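Local coordinates for putative tagatose-6-phosphate ketose/aldose isomerase (Escherichia coli, PDB 3C3J), which is a putative isomerase of the SIS (sugar isomerase) family, with two SIS domains in one chain, at residues A[173-184]-A[336-347]. Residues are numbered along the deposited sequence; the frame is centred on the assembly and turned at random.
Sequences TSSITTMMASCL and VEQAFCFLMYAQ
Thr177 and Phe340 face each other where helix 174-184 runs almost antiparallel to helix 336-347, at 171°, with an axis separation of 11.1 Å. The CA atoms of Thr177 and Phe340 are 6.9 Å apart, and no hydrogen bond links the segments. Phe340 enters as a knob among Thr177, Met180, Ala181 and Leu184. With CG anti to its own carbonyl carbon (chi1 -66°), its ring reaches across the interface and meets the other helix partly by its rim: Thr177 O lies in the ring plane 3.3 Å from Phe340 CE1, while Leu184 CD1 is at the edge near CE2. Ala181 CB packs against Phe340 CZ at 3.8 Å. Over one face of the Phe340 ring, offset toward the rim, sits the CE methyl of selenomethionine Met180, brought there by a bend at chi3 (57°) and 4.0 Å from the ring centroid, a CH-pi contact; the selenium lies obliquely farther out. Met180 CE also meets Leu343 CD1 tip to tip at 3.9 Å.

Each helix belongs to a different SIS domain, an alpha-beta unit with a parallel five-stranded sheet, so the pair joins the two halves near the centre of the chain. Thr177 is the reciprocal knob, seated among Phe340, Leu343, Met344 and Gln347. Thr177 CG2 lies 4.0 Å from Leu343 CD1, whereas OG1 is hydrogen-bonded to Gln23 and Trp27. Farther toward the start of helix 174-184, the extended Gln347 side chain crosses Thr173 at a slant, its end in van der Waals contact. At the other end, Leu184 CD2 approaches Val336 CG2 at 4.2 Å.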
loop_
_atom_site.group_PDB
_atom_site.type_symbol
_atom_site.label_atom_id
_atom_site.label_comp_id
_atom_site.label_asym_id
_atom_site.label_seq_id
_atom_site.Cartn_x
_atom_site.Cartn_y
_atom_site.Cartn_z
ATOM N N THR A 173 -15.179 8.208 -11.193
ATOM C CA THR A 173 -15.889 8.772 -10.038
ATOM C C THR A 173 -17.080 7.855 -9.710
ATOM O O THR A 173 -16.987 6.993 -8.796
ATOM C CB THR A 173 -16.318 10.249 -10.292
ATOM O OG1 THR A 173 -17.204 10.341 -11.416
ATOM C CG2 THR A 173 -15.078 11.141 -10.530
ATOM N N SER A 174 -18.184 8.008 -10.435
ATOM C CA SER A 174 -19.377 7.175 -10.139
ATOM C C SER A 174 -19.149 5.679 -10.356
ATOM O O SER A 174 -19.811 4.861 -9.717
ATOM C CB SER A 174 -20.626 7.631 -10.920
ATOM O OG SER A 174 -20.564 7.329 -12.302
ATOM N N SER A 175 -18.237 5.304 -11.247
ATOM C CA SER A 175 -17.938 3.872 -11.466
ATOM C C SER A 175 -17.374 3.258 -10.163
ATOM O O SER A 175 -17.928 2.289 -9.627
ATOM C CB SER A 175 -16.982 3.686 -12.642
ATOM O OG SER A 175 -15.834 4.499 -12.499
ATOM N N ILE A 176 -16.330 3.872 -9.625
ATOM C CA ILE A 176 -15.702 3.371 -8.414
ATOM C C ILE A 176 -16.677 3.362 -7.215
ATOM O O ILE A 176 -16.829 2.349 -6.558
ATOM C CB ILE A 176 -14.345 4.075 -8.065
ATOM C CG1 ILE A 176 -13.780 3.522 -6.745
ATOM C CG2 ILE A 176 -14.453 5.589 -7.958
ATOM C CD1 ILE A 176 -14.261 4.175 -5.501
ATOM N N THR A 177 -17.339 4.474 -6.934
ATOM C CA THR A 177 -18.232 4.519 -5.772
ATOM C C THR A 177 -19.424 3.550 -5.921
ATOM O O THR A 177 -19.827 2.892 -4.941
ATOM C CB THR A 177 -18.677 5.953 -5.436
ATOM O OG1 THR A 177 -19.399 6.510 -6.553
ATOM C CG2 THR A 177 -17.430 6.819 -5.024
ATOM N N THR A 178 -19.949 3.394 -7.132
ATOM C CA THR A 178 -21.095 2.505 -7.298
ATOM C C THR A 178 -20.684 1.034 -7.178
ATOM O O THR A 178 -21.378 0.230 -6.530
ATOM C CB THR A 178 -21.905 2.814 -8.599
ATOM O OG1 THR A 178 -22.196 4.223 -8.653
ATOM C CG2 THR A 178 -23.223 2.005 -8.611
HETATM N N MSE A 179 -19.521 0.694 -7.727
HETATM C CA MSE A 179 -18.970 -0.646 -7.566
HETATM C C MSE A 179 -18.698 -0.957 -6.101
HETATM O O MSE A 179 -19.002 -2.057 -5.653
HETATM C CB MSE A 179 -17.697 -0.827 -8.411
HETATM C CG MSE A 179 -18.010 -0.936 -9.901
HETATM SE SE MSE A 179 -16.451 -1.373 -11.025
HETATM C CE MSE A 179 -15.269 0.020 -10.461
HETATM N N MSE A 180 -18.159 0.019 -5.365
HETATM C CA MSE A 180 -17.862 -0.160 -3.964
HETATM C C MSE A 180 -19.116 -0.412 -3.118
HETATM O O MSE A 180 -19.152 -1.329 -2.300
HETATM C CB MSE A 180 -17.095 1.038 -3.406
HETATM C CG MSE A 180 -16.679 0.828 -1.966
HETATM SE SE MSE A 180 -15.158 1.948 -1.484
HETATM C CE MSE A 180 -15.911 3.747 -1.911
ATOM N N ALA A 181 -20.131 0.422 -3.312
ATOM C CA ALA A 181 -21.420 0.278 -2.619
ATOM C C ALA A 181 -22.073 -1.050 -2.964
ATOM O O ALA A 181 -22.638 -1.713 -2.092
ATOM C CB ALA A 181 -22.354 1.426 -2.987
ATOM N N SER A 182 -21.977 -1.446 -4.234
ATOM C CA SER A 182 -22.541 -2.733 -4.669
ATOM C C SER A 182 -21.861 -3.924 -3.970
ATOM O O SER A 182 -22.543 -4.825 -3.472
ATOM C CB SER A 182 -22.479 -2.885 -6.187
ATOM O OG SER A 182 -23.099 -1.765 -6.808
ATOM N N CYS A 183 -20.533 -3.920 -3.938
ATOM C CA CYS A 183 -19.781 -4.985 -3.279
ATOM C C CYS A 183 -20.142 -5.103 -1.795
ATOM O O CYS A 183 -20.412 -6.192 -1.321
ATOM C CB CYS A 183 -18.272 -4.797 -3.440
ATOM S SG CYS A 183 -17.332 -6.279 -2.947
ATOM N N LEU A 184 -20.207 -3.974 -1.094
ATOM C CA LEU A 184 -20.625 -3.962 0.300
ATOM C C LEU A 184 -22.036 -4.564 0.444
ATOM O O LEU A 184 -22.268 -5.403 1.323
ATOM C CB LEU A 184 -20.580 -2.533 0.839
ATOM C CG LEU A 184 -19.221 -1.895 1.108
ATOM C CD1 LEU A 184 -19.415 -0.375 1.370
ATOM C CD2 LEU A 184 -18.471 -2.549 2.303
ATOM N N VAL A 336 -16.592 2.564 6.419
ATOM C CA VAL A 336 -16.802 2.247 5.004
ATOM C C VAL A 336 -17.933 3.110 4.398
ATOM O O VAL A 336 -17.923 3.379 3.188
ATOM C CB VAL A 336 -17.036 0.733 4.733
ATOM C CG1 VAL A 336 -15.754 -0.106 5.053
ATOM C CG2 VAL A 336 -18.316 0.192 5.484
ATOM N N GLU A 337 -18.909 3.513 5.221
ATOM C CA GLU A 337 -19.940 4.485 4.810
ATOM C C GLU A 337 -19.379 5.885 4.648
ATOM O O GLU A 337 -19.663 6.543 3.650
ATOM C CB GLU A 337 -21.113 4.485 5.782
ATOM C CG GLU A 337 -21.890 3.145 5.753
ATOM C CD GLU A 337 -23.014 3.095 6.783
ATOM O OE1 GLU A 337 -22.796 3.640 7.889
ATOM O OE2 GLU A 337 -24.088 2.494 6.495
ATOM N N GLN A 338 -18.581 6.321 5.625
ATOM C CA GLN A 338 -17.857 7.607 5.563
ATOM C C GLN A 338 -16.977 7.812 4.335
ATOM O O GLN A 338 -16.799 8.944 3.891
ATOM C CB GLN A 338 -16.916 7.750 6.763
ATOM C CG GLN A 338 -17.585 8.070 8.083
ATOM C CD GLN A 338 -16.696 8.945 8.959
ATOM O OE1 GLN A 338 -15.539 8.591 9.298
ATOM N NE2 GLN A 338 -17.217 10.082 9.323
ATOM N N ALA A 339 -16.368 6.733 3.845
ATOM C CA ALA A 339 -15.491 6.789 2.684
ATOM C C ALA A 339 -16.194 7.520 1.536
ATOM O O ALA A 339 -15.589 8.333 0.853
ATOM C CB ALA A 339 -15.073 5.370 2.234
ATOM N N PHE A 340 -17.479 7.242 1.353
ATOM C CA PHE A 340 -18.288 7.888 0.298
ATOM C C PHE A 340 -18.353 9.416 0.479
ATOM O O PHE A 340 -18.134 10.184 -0.463
ATOM C CB PHE A 340 -19.682 7.271 0.256
ATOM C CG PHE A 340 -19.671 5.832 -0.178
ATOM C CD1 PHE A 340 -19.814 5.491 -1.513
ATOM C CD2 PHE A 340 -19.507 4.820 0.746
ATOM C CE1 PHE A 340 -19.779 4.164 -1.900
ATOM C CE2 PHE A 340 -19.483 3.466 0.360
ATOM C CZ PHE A 340 -19.606 3.145 -0.953
ATOM N N CYS A 341 -18.611 9.844 1.701
ATOM C CA CYS A 341 -18.633 11.271 2.056
ATOM C C CYS A 341 -17.294 11.956 1.784
ATOM O O CYS A 341 -17.264 13.000 1.153
ATOM C CB CYS A 341 -18.974 11.447 3.525
ATOM S SG CYS A 341 -20.506 10.596 4.074
ATOM N N PHE A 342 -16.193 11.361 2.243
ATOM C CA PHE A 342 -14.868 11.965 2.031
ATOM C C PHE A 342 -14.551 12.086 0.546
ATOM O O PHE A 342 -14.031 13.111 0.102
ATOM C CB PHE A 342 -13.777 11.163 2.730
ATOM C CG PHE A 342 -13.902 11.141 4.237
ATOM C CD1 PHE A 342 -13.954 12.324 4.965
ATOM C CD2 PHE A 342 -13.952 9.939 4.920
ATOM C CE1 PHE A 342 -14.067 12.300 6.360
ATOM C CE2 PHE A 342 -14.056 9.899 6.308
ATOM C CZ PHE A 342 -14.115 11.092 7.032
ATOM N N LEU A 343 -14.875 11.049 -0.220
ATOM C CA LEU A 343 -14.638 11.050 -1.646
ATOM C C LEU A 343 -15.354 12.191 -2.387
ATOM O O LEU A 343 -14.814 12.715 -3.349
ATOM C CB LEU A 343 -14.985 9.675 -2.262
ATOM C CG LEU A 343 -13.911 8.614 -1.986
ATOM C CD1 LEU A 343 -14.376 7.251 -2.490
ATOM C CD2 LEU A 343 -12.502 8.971 -2.546
HETATM N N MSE A 344 -16.544 12.572 -1.931
HETATM C CA MSE A 344 -17.265 13.714 -2.525
HETATM C C MSE A 344 -16.389 14.967 -2.517
HETATM O O MSE A 344 -16.304 15.663 -3.541
HETATM C CB MSE A 344 -18.588 14.003 -1.785
HETATM C CG MSE A 344 -19.589 12.852 -1.769
HETATM SE SE MSE A 344 -20.127 12.219 -3.596
HETATM C CE MSE A 344 -18.837 10.690 -3.790
ATOM N N TYR A 345 -15.725 15.234 -1.392
ATOM C CA TYR A 345 -14.830 16.390 -1.284
ATOM C C TYR A 345 -13.593 16.215 -2.166
ATOM O O TYR A 345 -13.246 17.133 -2.895
ATOM C CB TYR A 345 -14.432 16.688 0.167
ATOM C CG TYR A 345 -15.602 17.036 1.058
ATOM C CD1 TYR A 345 -16.133 18.321 1.077
ATOM C CD2 TYR A 345 -16.167 16.073 1.898
ATOM C CE1 TYR A 345 -17.224 18.628 1.886
ATOM C CE2 TYR A 345 -17.242 16.365 2.701
ATOM C CZ TYR A 345 -17.764 17.647 2.700
ATOM O OH TYR A 345 -18.829 17.932 3.512
ATOM N N ALA A 346 -12.946 15.039 -2.106
ATOM C CA ALA A 346 -11.745 14.775 -2.884
ATOM C C ALA A 346 -11.970 14.864 -4.408
ATOM O O ALA A 346 -11.130 15.415 -5.153
ATOM C CB ALA A 346 -11.175 13.393 -2.509
ATOM N N GLN A 347 -13.089 14.313 -4.877
ATOM C CA GLN A 347 -13.388 14.324 -6.319
ATOM C C GLN A 347 -13.621 15.744 -6.824
ATOM O O GLN A 347 -13.081 16.161 -7.863
ATOM C CB GLN A 347 -14.614 13.475 -6.627
ATOM C CG GLN A 347 -14.468 11.976 -6.390
ATOM C CD GLN A 347 -15.829 11.274 -6.446
ATOM O OE1 GLN A 347 -16.869 11.928 -6.313
ATOM N NE2 GLN A 347 -15.828 9.953 -6.600
#